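Local coordinates for lysozyme M1 (Streptomyces coelicolor, PDB 1JFX), which hydrolyses the beta-1,4 linkages between N-acetylmuramic acid and N-acetylglucosamine in bacterial peptidoglycan, acting as both a lysozyme and a diacetylmuramidase, at residues T73-Y78 / R117-D122; F79-G84 / K128-R133. All coordinates share one frame; numbering follows the deposited sequence.

Contact 1 of 2, residues T73-Y78 / R117-D122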
loop_
_atom_site.group_PDB
_atom_site.type_symbol
_atom_site.label_atom_id
_atom_site.label_comp_id
_atom_site.label_asym_id
_atom_site.label_seq_id
_atom_site.Cartn_x
_atom_site.Cartn_y
_atom_site.Cartn_z
ATOM N N THR A 73 -4.584 -10.232 -13.048
ATOM C CA THR A 73 -4.208 -11.550 -12.558
ATOM C C THR A 73 -2.694 -11.726 -12.637
ATOM O O THR A 73 -2.061 -12.159 -11.672
ATOM C CB THR A 73 -4.874 -12.666 -13.391
ATOM O OG1 THR A 73 -6.295 -12.573 -13.247
ATOM C CG2 THR A 73 -4.406 -14.048 -12.917
ATOM N N ALA A 74 -2.111 -11.388 -13.788
ATOM C CA ALA A 74 -0.667 -11.546 -13.965
ATOM C C ALA A 74 0.169 -10.725 -12.986
ATOM O O ALA A 74 1.156 -11.222 -12.437
ATOM C CB ALA A 74 -0.267 -11.195 -15.391
ATOM N N GLN A 75 -0.203 -9.469 -12.762
ATOM C CA GLN A 75 0.583 -8.668 -11.844
ATOM C C GLN A 75 0.388 -9.097 -10.390
ATOM O O GLN A 75 1.304 -8.950 -9.590
ATOM C CB GLN A 75 0.316 -7.167 -12.047
ATOM C CG GLN A 75 1.196 -6.637 -13.178
ATOM C CD GLN A 75 0.958 -5.193 -13.568
ATOM O OE1 GLN A 75 0.950 -4.291 -12.724
ATOM N NE2 GLN A 75 0.796 -4.962 -14.874
ATOM N N ALA A 76 -0.782 -9.647 -10.054
ATOM C CA ALA A 76 -1.001 -10.118 -8.681
ATOM C C ALA A 76 -0.084 -11.325 -8.422
ATOM O O ALA A 76 0.497 -11.446 -7.335
ATOM C CB ALA A 76 -2.494 -10.514 -8.460
ATOM N N ASP A 77 0.042 -12.221 -9.401
ATOM C CA ASP A 77 0.917 -13.384 -9.225
ATOM C C ASP A 77 2.378 -12.922 -9.114
ATOM O O ASP A 77 3.129 -13.407 -8.263
ATOM C CB ASP A 77 0.773 -14.380 -10.393
ATOM C CG ASP A 77 -0.356 -15.382 -10.188
ATOM O OD1 ASP A 77 -0.521 -15.867 -9.050
ATOM O OD2 ASP A 77 -1.078 -15.706 -11.167
ATOM N N TYR A 78 2.780 -11.985 -9.969
ATOM C CA TYR A 78 4.145 -11.468 -9.944
ATOM C C TYR A 78 4.449 -10.893 -8.555
ATOM O O TYR A 78 5.467 -11.202 -7.948
ATOM C CB TYR A 78 4.308 -10.393 -11.030
ATOM C CG TYR A 78 5.647 -9.685 -11.006
ATOM C CD1 TYR A 78 6.839 -10.405 -10.953
ATOM C CD2 TYR A 78 5.717 -8.294 -11.018
ATOM C CE1 TYR A 78 8.073 -9.745 -10.906
ATOM C CE2 TYR A 78 6.941 -7.627 -10.973
ATOM C CZ TYR A 78 8.112 -8.357 -10.916
ATOM O OH TYR A 78 9.334 -7.708 -10.863
ATOM N N ARG A 117 -12.141 -1.579 -13.845
ATOM C CA ARG A 117 -12.817 -2.254 -12.745
ATOM C C ARG A 117 -12.450 -3.733 -12.799
ATOM O O ARG A 117 -12.136 -4.344 -11.783
ATOM C CB ARG A 117 -14.333 -2.097 -12.864
ATOM C CG ARG A 117 -14.789 -0.683 -12.603
ATOM C CD ARG A 117 -16.290 -0.539 -12.753
ATOM N NE ARG A 117 -16.701 0.834 -12.486
ATOM C CZ ARG A 117 -17.963 1.208 -12.300
ATOM N NH1 ARG A 117 -18.938 0.309 -12.361
ATOM N NH2 ARG A 117 -18.246 2.475 -12.021
ATOM N N THR A 118 -12.494 -4.308 -13.998
ATOM C CA THR A 118 -12.151 -5.714 -14.173
ATOM C C THR A 118 -10.711 -5.976 -13.755
ATOM O O THR A 118 -10.431 -6.963 -13.074
ATOM C CB THR A 118 -12.344 -6.141 -15.640
ATOM O OG1 THR A 118 -13.735 -6.042 -15.968
ATOM C CG2 THR A 118 -11.877 -7.594 -15.863
ATOM N N TRP A 119 -9.808 -5.090 -14.158
ATOM C CA TRP A 119 -8.389 -5.244 -13.833
ATOM C C TRP A 119 -8.176 -5.296 -12.314
ATOM O O TRP A 119 -7.449 -6.160 -11.797
ATOM C CB TRP A 119 -7.592 -4.077 -14.446
ATOM C CG TRP A 119 -6.096 -4.334 -14.556
ATOM C CD1 TRP A 119 -5.420 -4.729 -15.673
ATOM C CD2 TRP A 119 -5.116 -4.238 -13.506
ATOM N NE1 TRP A 119 -4.080 -4.887 -15.392
ATOM C CE2 TRP A 119 -3.868 -4.594 -14.067
ATOM C CE3 TRP A 119 -5.173 -3.887 -12.144
ATOM C CZ2 TRP A 119 -2.686 -4.612 -13.312
ATOM C CZ3 TRP A 119 -3.994 -3.904 -11.392
ATOM C CH2 TRP A 119 -2.773 -4.265 -11.979
ATOM N N ILE A 120 -8.802 -4.363 -11.601
ATOM C CA ILE A 120 -8.677 -4.298 -10.146
ATOM C C ILE A 120 -9.328 -5.528 -9.510
ATOM O O ILE A 120 -8.790 -6.118 -8.575
ATOM C CB ILE A 120 -9.327 -2.995 -9.612
ATOM C CG1 ILE A 120 -8.512 -1.786 -10.084
ATOM C CG2 ILE A 120 -9.414 -3.035 -8.085
ATOM C CD1 ILE A 120 -9.253 -0.448 -9.975
ATOM N N ASN A 121 -10.482 -5.931 -10.028
ATOM C CA ASN A 121 -11.158 -7.102 -9.481
ATOM C C ASN A 121 -10.287 -8.348 -9.676
ATOM O O ASN A 121 -10.197 -9.210 -8.789
ATOM C CB ASN A 121 -12.498 -7.312 -10.180
ATOM C CG ASN A 121 -13.397 -8.248 -9.414
ATOM O OD1 ASN A 121 -13.769 -7.965 -8.276
ATOM N ND2 ASN A 121 -13.747 -9.370 -10.023
ATOM N N ASP A 122 -9.642 -8.439 -10.838
ATOM C CA ASP A 122 -8.785 -9.578 -11.140
ATOM C C ASP A 122 -7.564 -9.600 -10.222
ATOM O O ASP A 122 -7.156 -10.666 -9.742
ATOM C CB ASP A 122 -8.330 -9.547 -12.605
ATOM C CG ASP A 122 -9.447 -9.902 -13.581
ATOM O OD1 ASP A 122 -10.519 -10.367 -13.136
ATOM O OD2 ASP A 122 -9.232 -9.733 -14.805
HETATM O O HOH W 1 -7.956 -13.010 -11.112
HETATM O O HOH W 2 -6.837 -11.041 -15.368
#
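W119 brings the six-membered end of its indole up against the amide of Q75, which meets that ring at its edge rather than over a face. Q75 CD lies in the indole plane 3.7 Å from W119 CZ2, and Q75 OE1 is equally near the same carbon. Amide and ring planes are turned 72° apart, and the two side chains cross at about a right angle. The indole can reach so far because W119 CG stands anti to the backbone N (chi1 -162°), which carries the ring end closer to 73-78 than its CB is. Neither polar end bonds the other: Q75 NE2 donates to R66 O and S70 OG, and W119 NE1 to S70 O, so both meet at S70, while Q75 OE1 is held by H63. These bonds pin the amide's rotation.

Nearer solvent, T73 and D122 have the closest backbones of the pair, their CA atoms 5.2 Å apart. T73 OG1 rests 3.7 Å from D122 CB, and water completes the join. One water lies 2.7 Å from T73 OG1 and donates to D122 O; a second pairs with the same hydroxyl and donates to D122 OD2 at 2.8 Å. Ring against amide on one side and water-bridged on the other, this is helix-on-helix packing in the outer layer of a beta/alpha barrel, the Q75 side chain about 9 Å from that of predicted active-site D98.

Contact 2 of 2, residues F79-G84 / K128-R133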
loop_
_atom_site.group_PDB
_atom_site.type_symbol
_atom_site.label_atom_id
_atom_site.label_comp_id
_atom_site.label_asym_id
_atom_site.label_seq_id
_atom_site.Cartn_x
_atom_site.Cartn_y
_atom_site.Cartn_z
ATOM N N PHE A 79 3.537 -10.070 -8.050
ATOM C CA PHE A 79 3.683 -9.472 -6.726
ATOM C C PHE A 79 3.749 -10.537 -5.623
ATOM O O PHE A 79 4.638 -10.516 -4.766
ATOM C CB PHE A 79 2.496 -8.533 -6.479
ATOM C CG PHE A 79 2.470 -7.898 -5.109
ATOM C CD1 PHE A 79 3.593 -7.253 -4.583
ATOM C CD2 PHE A 79 1.282 -7.878 -4.384
ATOM C CE1 PHE A 79 3.520 -6.580 -3.344
ATOM C CE2 PHE A 79 1.190 -7.225 -3.165
ATOM C CZ PHE A 79 2.311 -6.565 -2.636
ATOM N N ALA A 80 2.807 -11.476 -5.650
ATOM C CA ALA A 80 2.764 -12.519 -4.624
ATOM C C ALA A 80 4.014 -13.399 -4.605
ATOM O O ALA A 80 4.370 -13.949 -3.556
ATOM C CB ALA A 80 1.519 -13.382 -4.819
ATOM N N SER A 81 4.682 -13.529 -5.748
ATOM C CA SER A 81 5.891 -14.346 -5.826
ATOM C C SER A 81 7.160 -13.546 -5.557
ATOM O O SER A 81 8.252 -14.120 -5.426
ATOM C CB SER A 81 6.018 -14.975 -7.214
ATOM O OG SER A 81 5.095 -16.034 -7.388
ATOM N N ASN A 82 7.023 -12.225 -5.464
ATOM C CA ASN A 82 8.193 -11.381 -5.281
ATOM C C ASN A 82 8.084 -10.319 -4.205
ATOM O O ASN A 82 8.424 -9.150 -4.417
ATOM C CB ASN A 82 8.558 -10.765 -6.631
ATOM C CG ASN A 82 9.016 -11.812 -7.629
ATOM O OD1 ASN A 82 10.193 -12.139 -7.690
ATOM N ND2 ASN A 82 8.076 -12.373 -8.386
ATOM N N GLY A 83 7.621 -10.739 -3.036
ATOM C CA GLY A 83 7.544 -9.821 -1.918
ATOM C C GLY A 83 6.182 -9.664 -1.294
ATOM O O GLY A 83 6.089 -9.318 -0.120
ATOM N N GLY A 84 5.137 -9.953 -2.066
ATOM C CA GLY A 84 3.776 -9.787 -1.578
ATOM C C GLY A 84 3.151 -10.938 -0.814
ATOM O O GLY A 84 1.978 -10.874 -0.439
ATOM N N LYS A 128 -5.895 -12.672 -3.447
ATOM C CA LYS A 128 -6.566 -13.391 -2.367
ATOM C C LYS A 128 -6.356 -14.897 -2.527
ATOM O O LYS A 128 -6.138 -15.601 -1.544
ATOM C CB LYS A 128 -8.063 -13.064 -2.333
ATOM C CG LYS A 128 -8.758 -13.564 -1.067
ATOM C CD LYS A 128 -10.151 -12.971 -0.909
ATOM C CE LYS A 128 -10.761 -13.348 0.442
ATOM N NZ LYS A 128 -10.034 -12.751 1.610
ATOM N N ALA A 129 -6.417 -15.387 -3.761
ATOM C CA ALA A 129 -6.201 -16.813 -3.998
ATOM C C ALA A 129 -4.779 -17.179 -3.555
ATOM O O ALA A 129 -4.541 -18.240 -2.963
ATOM C CB ALA A 129 -6.397 -17.140 -5.480
ATOM N N ARG A 130 -3.828 -16.293 -3.820
ATOM C CA ARG A 130 -2.445 -16.572 -3.444
ATOM C C ARG A 130 -2.135 -16.479 -1.952
ATOM O O ARG A 130 -1.390 -17.307 -1.418
ATOM C CB ARG A 130 -1.489 -15.607 -4.167
ATOM C CG ARG A 130 -1.367 -15.795 -5.684
ATOM C CD ARG A 130 -0.644 -17.110 -6.043
ATOM N NE ARG A 130 0.730 -17.184 -5.536
ATOM C CZ ARG A 130 1.811 -16.756 -6.175
ATOM N NH1 ARG A 130 1.718 -16.198 -7.383
ATOM N NH2 ARG A 130 3.010 -16.903 -5.597
ATOM N N THR A 131 -2.720 -15.488 -1.283
ATOM C CA THR A 131 -2.397 -15.203 0.116
ATOM C C THR A 131 -3.484 -15.330 1.183
ATOM O O THR A 131 -3.175 -15.267 2.378
ATOM C CB THR A 131 -1.876 -13.742 0.239
ATOM O OG1 THR A 131 -2.984 -12.847 0.050
ATOM C CG2 THR A 131 -0.802 -13.432 -0.830
ATOM N N THR A 132 -4.734 -15.482 0.746
ATOM C CA THR A 132 -5.952 -15.523 1.572
ATOM C C THR A 132 -6.357 -14.113 2.004
ATOM O O THR A 132 -7.412 -13.937 2.598
ATOM C CB THR A 132 -5.875 -16.405 2.884
ATOM O OG1 THR A 132 -5.123 -15.730 3.904
ATOM C CG2 THR A 132 -5.267 -17.773 2.587
ATOM N N ARG A 133 -5.546 -13.108 1.674
ATOM C CA ARG A 133 -5.863 -11.755 2.116
ATOM C C ARG A 133 -6.499 -10.841 1.087
ATOM O O ARG A 133 -6.256 -10.974 -0.114
ATOM C CB ARG A 133 -4.599 -11.044 2.613
ATOM C CG ARG A 133 -3.784 -11.774 3.674
ATOM C CD ARG A 133 -4.612 -12.114 4.922
ATOM N NE ARG A 133 -5.366 -10.980 5.483
ATOM C CZ ARG A 133 -4.901 -10.116 6.386
ATOM N NH1 ARG A 133 -3.662 -10.222 6.859
ATOM N NH2 ARG A 133 -5.695 -9.147 6.841
HETATM O O HOH W 3 3.971 -16.023 -9.728
#
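A80, in the last turn of its helix, sets its methyl against the guanidinium of R130: A80 CB sits over the centre of one face, 3.6 Å from R130 CZ. The methyl also touches the base of the same side chain, with A80 CB 3.8 Å from R130 CB, so the arginine curls around it. Bends at chi2 and chi3 fold the chain back and bring the flat group over the alanine.

S81 follows at the guanidinium edge. R130 NH2 donates to S81 OG at 2.9 Å in a nearly straight bond (164°), with the oxygen only 4° out of the guanidinium plane. A water 2.6 Å from S81 OG also accepts a longer bond from R130 NH1, while the main partner of NH1 is the carboxylate of D77, one helical turn back.

Beyond the helix end the chain turns back at G83, and G84 lays its CA over the centre of the F79 ring. G84 O then lies 3.8 Å from T131 CG2 and accepts from Y127 OH. T131 OG1 is engaged at the end of its own helix, bonded to Y127 O and accepting from R133 N in an ST turn.

Face, edge and charge of one guanidinium are thus used together: the methyl covers a face, the hydroxyl meets the edge, and the salt bridge with D77 probably steadies the positive charge where the two helices end near solvent.

Overall arrangement
From the N terminus, the chain passes through strand 58-64 into helix 72-81, which with the turn after it supplies the first segments of both contacts. It then returns through strand 96-98 and enters helix 113-131. On this helix 117-122 closes the loop of contact 1 across 38 intervening residues, and 128-133, at its end, closes that of contact 2 across 43. The loops cross rather than nest, because the segments alternate in sequence; the two helices therefore run side by side in the same sense, as expected for successive helices around a beta/alpha barrel. Contact 1 joins their earlier parts and contact 2 their C-terminal ends, with centres about 11 Å apart. The two contacts touch through D77 of 73-78.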